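Local coordinates for SufC protein (Thermus thermophilus, PDB 2D2E) that binds and probably hydrolyses ATP as a cytoplasmic ABC-type ATPase of the Suf system, which is thought to assemble iron-sulfur clusters, at residues A[157-170]-A[185-199]. Sequence-based numbering, arbitrary orientation.
Sequences LLVLEPTYAVLDET and GVNAMRGPNFGALVI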
ATOM      1  N   LEU A 157       7.314   6.279   2.643  1.00 12.43           N
ATOM      2  CA  LEU A 157       6.511   6.469   1.428  1.00 14.57           C
ATOM      3  C   LEU A 157       6.877   7.764   0.709  1.00 16.04           C
ATOM      4  O   LEU A 157       7.060   7.776  -0.504  1.00 15.58           O
ATOM      5  CB  LEU A 157       5.008   6.505   1.763  1.00 13.48           C
ATOM      6  CG  LEU A 157       4.047   6.737   0.583  1.00 12.67           C
ATOM      7  CD1 LEU A 157       3.982   5.480  -0.321  1.00 13.99           C
ATOM      8  CD2 LEU A 157       2.647   7.054   1.121  1.00 14.68           C
ATOM      9  N   LEU A 158       6.971   8.858   1.460  0.50 12.84           N
ATOM     10  CA  LEU A 158       7.304  10.146   0.859  0.50 13.96           C
ATOM     11  C   LEU A 158       8.760  10.260   0.415  0.50 18.29           C
ATOM     12  O   LEU A 158       9.053  10.835  -0.637  0.50 22.59           O
ATOM     13  CB  LEU A 158       6.983  11.282   1.836  0.50 14.75           C
ATOM     14  CG  LEU A 158       5.559  11.845   1.763  0.50 18.59           C
ATOM     15  CD1 LEU A 158       5.367  12.833   2.869  0.50 15.27           C
ATOM     16  CD2 LEU A 158       5.322  12.530   0.436  0.50 24.20           C
ATOM     17  N   VAL A 159       9.672   9.715   1.210  1.00 15.19           N
ATOM     18  CA  VAL A 159      11.096   9.793   0.880  1.00 16.39           C
ATOM     19  C   VAL A 159      11.569   8.885  -0.255  1.00 18.20           C
ATOM     20  O   VAL A 159      12.397   9.294  -1.089  1.00 18.83           O
ATOM     21  CB  VAL A 159      11.944   9.530   2.158  1.00 18.05           C
ATOM     22  CG1 VAL A 159      13.427   9.458   1.824  1.00 22.87           C
ATOM     23  CG2 VAL A 159      11.700  10.670   3.177  1.00 16.52           C
ATOM     24  N   LEU A 160      11.039   7.665  -0.295  0.50 15.54           N
ATOM     25  CA  LEU A 160      11.422   6.699  -1.323  0.50 15.06           C
ATOM     26  C   LEU A 160      10.798   6.980  -2.687  0.50 17.34           C
ATOM     27  O   LEU A 160      11.240   6.431  -3.694  0.50 19.79           O
ATOM     28  CB  LEU A 160      11.072   5.278  -0.878  0.50 12.81           C
ATOM     29  CG  LEU A 160      11.894   4.741   0.302  0.50 15.68           C
ATOM     30  CD1 LEU A 160      11.449   3.327   0.644  0.50 19.41           C
ATOM     31  CD2 LEU A 160      13.369   4.757  -0.049  0.50 13.58           C
ATOM     32  N   GLU A 161       9.775   7.826  -2.717  1.00 19.51           N
ATOM     33  CA  GLU A 161       9.118   8.185  -3.976  1.00 20.62           C
ATOM     34  C   GLU A 161       8.716   7.044  -4.909  1.00 16.08           C
ATOM     35  O   GLU A 161       9.115   7.004  -6.065  1.00 17.35           O
ATOM     36  CB  GLU A 161      10.016   9.144  -4.764  1.00 29.63           C
ATOM     37  CG  GLU A 161      10.266  10.479  -4.110  1.00 44.19           C
ATOM     38  CD  GLU A 161      10.886  11.464  -5.074  1.00 50.36           C
ATOM     39  OE1 GLU A 161      11.976  11.162  -5.607  1.00 55.11           O
ATOM     40  OE2 GLU A 161      10.276  12.531  -5.297  1.00 51.01           O
ATOM     41  N   PRO A 162       7.936   6.080  -4.410  1.00 14.31           N
ATOM     42  CA  PRO A 162       7.518   4.972  -5.276  1.00 12.25           C
ATOM     43  C   PRO A 162       6.503   5.465  -6.311  1.00 11.87           C
ATOM     44  O   PRO A 162       5.900   6.526  -6.139  1.00 14.88           O
ATOM     45  CB  PRO A 162       6.877   3.998  -4.297  1.00 10.95           C
ATOM     46  CG  PRO A 162       6.282   4.938  -3.267  1.00 11.74           C
ATOM     47  CD  PRO A 162       7.359   5.962  -3.061  1.00 13.35           C
ATOM     48  N   THR A 163       6.321   4.704  -7.383  1.00 10.54           N
ATOM     49  CA  THR A 163       5.342   5.060  -8.405  1.00 13.20           C
ATOM     50  C   THR A 163       3.986   4.527  -8.011  1.00 11.03           C
ATOM     51  O   THR A 163       2.977   5.169  -8.263  1.00 10.51           O
ATOM     52  CB  THR A 163       5.750   4.475  -9.762  1.00 14.82           C
ATOM     53  OG1 THR A 163       7.021   5.028 -10.129  1.00 17.52           O
ATOM     54  CG2 THR A 163       4.740   4.805 -10.833  1.00 16.15           C
ATOM     55  N   TYR A 164       3.968   3.327  -7.423  1.00 11.14           N
ATOM     56  CA  TYR A 164       2.709   2.749  -6.963  1.00 11.27           C
ATOM     57  C   TYR A 164       2.891   2.265  -5.527  1.00  9.92           C
ATOM     58  O   TYR A 164       3.969   1.830  -5.147  1.00 12.05           O
ATOM     59  CB  TYR A 164       2.289   1.541  -7.804  1.00  9.99           C
ATOM     60  CG  TYR A 164       1.959   1.885  -9.234  1.00 11.38           C
ATOM     61  CD1 TYR A 164       2.920   1.772 -10.238  1.00 12.56           C
ATOM     62  CD2 TYR A 164       0.693   2.354  -9.572  1.00 11.66           C
ATOM     63  CE1 TYR A 164       2.630   2.116 -11.550  1.00 13.51           C
ATOM     64  CE2 TYR A 164       0.392   2.707 -10.888  1.00 10.45           C
ATOM     65  CZ  TYR A 164       1.368   2.579 -11.866  1.00 11.33           C
ATOM     66  OH  TYR A 164       1.051   2.914 -13.168  1.00 11.62           O
ATOM     67  N   ALA A 165       1.831   2.357  -4.738  1.00  8.47           N
ATOM     68  CA  ALA A 165       1.868   1.866  -3.362  1.00  9.19           C
ATOM     69  C   ALA A 165       0.586   1.129  -3.048  1.00 10.07           C
ATOM     70  O   ALA A 165      -0.507   1.612  -3.336  1.00 12.15           O
ATOM     71  CB  ALA A 165       2.046   3.031  -2.368  1.00 12.73           C
ATOM     72  N   VAL A 166       0.740  -0.031  -2.421  1.00  9.51           N
ATOM     73  CA  VAL A 166      -0.408  -0.864  -2.028  1.00  9.73           C
ATOM     74  C   VAL A 166      -0.332  -0.826  -0.515  1.00 11.16           C
ATOM     75  O   VAL A 166       0.658  -1.305   0.067  1.00 13.79           O
ATOM     76  CB  VAL A 166      -0.242  -2.314  -2.538  1.00  7.86           C
ATOM     77  CG1 VAL A 166      -1.424  -3.191  -2.052  1.00 14.32           C
ATOM     78  CG2 VAL A 166      -0.192  -2.326  -4.050  1.00 12.36           C
ATOM     79  N   LEU A 167      -1.337  -0.220   0.112  1.00  9.53           N
ATOM     80  CA  LEU A 167      -1.355  -0.051   1.569  1.00 12.79           C
ATOM     81  C   LEU A 167      -2.503  -0.775   2.213  1.00  9.69           C
ATOM     82  O   LEU A 167      -3.659  -0.371   2.059  1.00 12.75           O
ATOM     83  CB  LEU A 167      -1.456   1.431   1.898  1.00 11.89           C
ATOM     84  CG  LEU A 167      -0.345   2.205   1.190  1.00 14.13           C
ATOM     85  CD1 LEU A 167      -0.539   3.685   1.466  1.00 17.35           C
ATOM     86  CD2 LEU A 167       1.021   1.727   1.668  1.00 21.53           C
ATOM     87  N   ASP A 168      -2.191  -1.831   2.956  1.00  8.83           N
ATOM     88  CA  ASP A 168      -3.271  -2.597   3.583  1.00 11.33           C
ATOM     89  C   ASP A 168      -3.441  -2.080   5.018  1.00  7.74           C
ATOM     90  O   ASP A 168      -2.551  -2.266   5.863  1.00 11.12           O
ATOM     91  CB  ASP A 168      -2.927  -4.087   3.542  1.00 12.82           C
ATOM     92  CG  ASP A 168      -4.081  -4.975   4.013  1.00 17.61           C
ATOM     93  OD1 ASP A 168      -4.064  -6.193   3.724  1.00 15.98           O
ATOM     94  OD2 ASP A 168      -4.997  -4.454   4.681  1.00 12.95           O
ATOM     95  N   GLU A 169      -4.576  -1.410   5.267  1.00  8.35           N
ATOM     96  CA  GLU A 169      -4.842  -0.810   6.558  1.00  9.73           C
ATOM     97  C   GLU A 169      -5.870  -1.581   7.357  1.00  7.64           C
ATOM     98  O   GLU A 169      -6.450  -1.043   8.305  1.00 10.74           O
ATOM     99  CB  GLU A 169      -5.287   0.647   6.388  1.00  9.79           C
ATOM    100  CG  GLU A 169      -4.295   1.474   5.515  1.00 10.21           C
ATOM    101  CD  GLU A 169      -2.853   1.319   5.984  1.00 12.57           C
ATOM    102  OE1 GLU A 169      -1.948   1.157   5.147  1.00 14.20           O
ATOM    103  OE2 GLU A 169      -2.611   1.352   7.207  1.00 13.60           O
ATOM    104  N   THR A 170      -6.099  -2.834   6.962  1.00  9.51           N
ATOM    105  CA  THR A 170      -7.040  -3.674   7.699  1.00 11.47           C
ATOM    106  C   THR A 170      -6.553  -3.809   9.132  1.00 11.56           C
ATOM    107  O   THR A 170      -7.356  -3.813  10.057  1.00 10.78           O
ATOM    108  CB  THR A 170      -7.124  -5.080   7.094  1.00 10.36           C
ATOM    109  OG1 THR A 170      -7.546  -4.976   5.720  1.00 17.01           O
ATOM    110  CG2 THR A 170      -8.124  -5.948   7.857  1.00 18.33           C
ATOM    111  N   GLY A 185      -0.260  10.781   4.424  1.00 12.32           N
ATOM    112  CA  GLY A 185       0.777  10.375   3.493  1.00 11.40           C
ATOM    113  C   GLY A 185       0.246  10.142   2.084  1.00 13.41           C
ATOM    114  O   GLY A 185       0.810  10.636   1.109  1.00 12.00           O
ATOM    115  N   VAL A 186      -0.849   9.396   1.959  1.00 11.67           N
ATOM    116  CA  VAL A 186      -1.377   9.140   0.624  1.00  8.64           C
ATOM    117  C   VAL A 186      -1.827  10.441  -0.045  1.00  9.41           C
ATOM    118  O   VAL A 186      -1.561  10.650  -1.218  1.00 10.39           O
ATOM    119  CB  VAL A 186      -2.524   8.097   0.676  1.00  9.47           C
ATOM    120  CG1 VAL A 186      -3.189   7.961  -0.702  1.00 13.83           C
ATOM    121  CG2 VAL A 186      -1.950   6.744   1.091  1.00 13.47           C
ATOM    122  N   ASN A 187      -2.473  11.330   0.692  1.00 11.32           N
ATOM    123  CA  ASN A 187      -2.924  12.585   0.082  1.00 12.78           C
ATOM    124  C   ASN A 187      -1.726  13.458  -0.328  1.00 13.80           C
ATOM    125  O   ASN A 187      -1.786  14.177  -1.326  1.00 13.29           O
ATOM    126  CB  ASN A 187      -3.861  13.328   1.039  1.00 12.89           C
ATOM    127  CG  ASN A 187      -5.247  12.681   1.121  1.00 15.61           C
ATOM    128  OD1 ASN A 187      -5.789  12.228   0.110  1.00 21.02           O
ATOM    129  ND2 ASN A 187      -5.827  12.655   2.323  1.00 16.28           N
ATOM    130  N   ALA A 188      -0.634  13.383   0.426  1.00 13.82           N
ATOM    131  CA  ALA A 188       0.550  14.170   0.091  1.00 14.59           C
ATOM    132  C   ALA A 188       1.251  13.652  -1.184  1.00 15.79           C
ATOM    133  O   ALA A 188       1.905  14.411  -1.896  1.00 16.94           O
ATOM    134  CB  ALA A 188       1.511  14.169   1.263  1.00 13.48           C
ATOM    135  N   MET A 189       1.104  12.363  -1.470  1.00 11.03           N
ATOM    136  CA  MET A 189       1.696  11.751  -2.661  1.00 12.51           C
ATOM    137  C   MET A 189       0.837  11.877  -3.911  1.00 11.12           C
ATOM    138  O   MET A 189       1.337  11.632  -5.014  1.00 13.27           O
ATOM    139  CB  MET A 189       1.944  10.242  -2.434  1.00  9.69           C
ATOM    140  CG  MET A 189       3.066   9.941  -1.451  1.00 13.68           C
ATOM    141  SD  MET A 189       4.661  10.486  -2.100  1.00 15.74           S
ATOM    142  CE  MET A 189       5.024   9.251  -3.354  1.00 15.54           C
ATOM    143  N   ARG A 190      -0.447  12.216  -3.745  1.00 14.38           N
ATOM    144  CA  ARG A 190      -1.353  12.313  -4.894  1.00 14.18           C
ATOM    145  C   ARG A 190      -0.772  13.181  -5.986  1.00 13.98           C
ATOM    146  O   ARG A 190      -0.322  14.302  -5.735  1.00 14.45           O
ATOM    147  CB  ARG A 190      -2.700  12.897  -4.501  1.00 17.23           C
ATOM    148  CG  ARG A 190      -3.607  11.977  -3.789  1.00 21.98           C
ATOM    149  CD  ARG A 190      -4.977  12.629  -3.760  1.00 33.98           C
ATOM    150  NE  ARG A 190      -5.877  11.991  -2.818  1.00 32.63           N
ATOM    151  CZ  ARG A 190      -6.932  11.265  -3.166  1.00 30.17           C
ATOM    152  NH1 ARG A 190      -7.233  11.074  -4.445  1.00 27.83           N
ATOM    153  NH2 ARG A 190      -7.688  10.742  -2.224  1.00 32.27           N
ATOM    154  N   GLY A 191      -0.820  12.667  -7.203  1.00 12.72           N
ATOM    155  CA  GLY A 191      -0.251  13.392  -8.328  1.00 14.19           C
ATOM    156  C   GLY A 191      -0.267  12.504  -9.557  1.00 12.98           C
ATOM    157  O   GLY A 191      -0.531  11.294  -9.473  1.00 13.98           O
ATOM    158  N   PRO A 192       0.090  13.060 -10.720  1.00 13.82           N
ATOM    159  CA  PRO A 192       0.095  12.312 -11.973  1.00 13.30           C
ATOM    160  C   PRO A 192       1.086  11.166 -12.066  1.00 12.27           C
ATOM    161  O   PRO A 192       0.948  10.288 -12.912  1.00 16.85           O
ATOM    162  CB  PRO A 192       0.363  13.401 -13.019  1.00 13.64           C
ATOM    163  CG  PRO A 192       1.193  14.400 -12.266  1.00 15.06           C
ATOM    164  CD  PRO A 192       0.485  14.466 -10.924  1.00 14.84           C
ATOM    165  N   ASN A 193       2.055  11.159 -11.165  1.00 11.63           N
ATOM    166  CA  ASN A 193       3.113  10.167 -11.183  1.00 12.58           C
ATOM    167  C   ASN A 193       3.015   9.144 -10.062  1.00 13.22           C
ATOM    168  O   ASN A 193       3.983   8.438  -9.774  1.00 14.86           O
ATOM    169  CB  ASN A 193       4.454  10.898 -11.094  1.00 11.91           C
ATOM    170  CG  ASN A 193       4.567  12.017 -12.138  1.00 13.48           C
ATOM    171  OD1 ASN A 193       4.366  11.769 -13.331  1.00 16.70           O
ATOM    172  ND2 ASN A 193       4.864  13.245 -11.697  1.00 13.50           N
ATOM    173  N   PHE A 194       1.849   9.062  -9.442  1.00 10.36           N
ATOM    174  CA  PHE A 194       1.672   8.128  -8.335  1.00 11.45           C
ATOM    175  C   PHE A 194       0.292   7.466  -8.394  1.00 12.16           C
ATOM    176  O   PHE A 194      -0.684   8.128  -8.697  1.00 11.51           O
ATOM    177  CB  PHE A 194       1.796   8.935  -7.039  1.00 13.96           C
ATOM    178  CG  PHE A 194       1.487   8.155  -5.784  1.00 12.45           C
ATOM    179  CD1 PHE A 194       2.420   7.276  -5.261  1.00 12.52           C
ATOM    180  CD2 PHE A 194       0.293   8.354  -5.111  1.00  9.91           C
ATOM    181  CE1 PHE A 194       2.172   6.603  -4.068  1.00 13.93           C
ATOM    182  CE2 PHE A 194       0.032   7.675  -3.899  1.00 11.24           C
ATOM    183  CZ  PHE A 194       0.976   6.808  -3.391  1.00 11.32           C
ATOM    184  N   GLY A 195       0.237   6.160  -8.137  1.00 10.81           N
ATOM    185  CA  GLY A 195      -1.039   5.472  -8.073  1.00  9.04           C
ATOM    186  C   GLY A 195      -1.038   4.687  -6.763  1.00 11.17           C
ATOM    187  O   GLY A 195       0.018   4.244  -6.302  1.00 10.48           O
ATOM    188  N   ALA A 196      -2.204   4.517  -6.151  1.00  9.75           N
ATOM    189  CA  ALA A 196      -2.265   3.759  -4.901  1.00  9.44           C
ATOM    190  C   ALA A 196      -3.515   2.892  -4.797  1.00  9.40           C
ATOM    191  O   ALA A 196      -4.559   3.198  -5.388  1.00  9.55           O
ATOM    192  CB  ALA A 196      -2.241   4.717  -3.719  1.00 12.21           C
ATOM    193  N   LEU A 197      -3.390   1.808  -4.034  1.00  8.75           N
ATOM    194  CA  LEU A 197      -4.526   0.929  -3.769  1.00  7.84           C
ATOM    195  C   LEU A 197      -4.537   0.801  -2.245  1.00  8.97           C
ATOM    196  O   LEU A 197      -3.576   0.307  -1.658  1.00  8.87           O
ATOM    197  CB  LEU A 197      -4.307  -0.452  -4.409  1.00  9.41           C
ATOM    198  CG  LEU A 197      -5.451  -1.464  -4.177  1.00 11.30           C
ATOM    199  CD1 LEU A 197      -6.740  -0.971  -4.830  1.00 14.08           C
ATOM    200  CD2 LEU A 197      -5.067  -2.828  -4.721  1.00 14.00           C
ATOM    201  N   VAL A 198      -5.625   1.245  -1.617  1.00  8.81           N
ATOM    202  CA  VAL A 198      -5.769   1.171  -0.167  1.00  8.05           C
ATOM    203  C   VAL A 198      -6.705  -0.008   0.091  1.00  9.55           C
ATOM    204  O   VAL A 198      -7.862  -0.022  -0.389  1.00  9.88           O
ATOM    205  CB  VAL A 198      -6.386   2.475   0.371  1.00  7.23           C
ATOM    206  CG1 VAL A 198      -6.606   2.401   1.875  1.00  9.35           C
ATOM    207  CG2 VAL A 198      -5.469   3.641   0.037  1.00 10.75           C
ATOM    208  N   ILE A 199      -6.192  -1.010   0.807  1.00  9.74           N
ATOM    209  CA  ILE A 199      -6.962  -2.214   1.122  1.00  8.25           C
ATOM    210  C   ILE A 199      -7.524  -2.033   2.521  1.00  8.70           C
ATOM    211  O   ILE A 199      -6.798  -1.686   3.448  1.00 10.24           O
ATOM    212  CB  ILE A 199      -6.040  -3.470   1.052  1.00  7.53           C
ATOM    213  CG1 ILE A 199      -5.465  -3.558  -0.362  1.00  7.32           C
ATOM    214  CG2 ILE A 199      -6.820  -4.753   1.417  1.00  9.39           C
ATOM    215  CD1 ILE A 199      -4.394  -4.641  -0.518  1.00 13.23           C
TER
HETATM  216  O   HOH W   1       5.568   9.032  -7.231  1.00 28.22           O
HETATM  217  O   HOH W   2       6.668   8.062 -10.672  1.00 26.08           O
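Six backbone hydrogen bonds join strands 164-168 and 195-199 in parallel, from Gly195 N on Thr163 O (2.9 Å) to Glu169 N on Ile199 O (2.9 Å). Between them Ala165 and Leu167 each spend both N-H and C=O on the 195-199 strand. Tyr164 to Glu169 fit the Walker B motif of ABC ATPases; Tyr164 OH bonds to Asp65 OD1, and Glu169 OE2 forms a salt bridge with Lys150 NZ. Ahead of the strands, separate waters bridge Asn193 O to Pro162 O and to Thr163 OG1.

At the other end Asp168 lays its carboxylate beside Ile199 CG2, with CG anti to the backbone N (chi1 -173°). Its OD2 closes an Asx turn, accepting from Thr170 N (3.0 Å) and, on the syn lone pair, from Thr170 OG1 (2.8 Å), while OD1 takes Ser43 OG. Thr170 OG1 also meets Lys42 NZ; Lys42 and Ser43, of Walker A, bind ADP and magnesium in a liganded structure of this protein, though neither ligand is bound here.

On the face carrying Ala165 and Leu167, the Phe194 ring has Met189 CB over its centre and Pro162 O at its edge. Met189 CG rests against Leu157 CD2 (3.9 Å).

Helix 176-189 connects the strands as a beta-alpha-beta crossover and packs against helix 148-160; strand 164-168 is outermost of five, though Thr163 and Tyr164 bond through their backbones to Gly81 and Phe83, and 195-199 lies between it and strand 31-35.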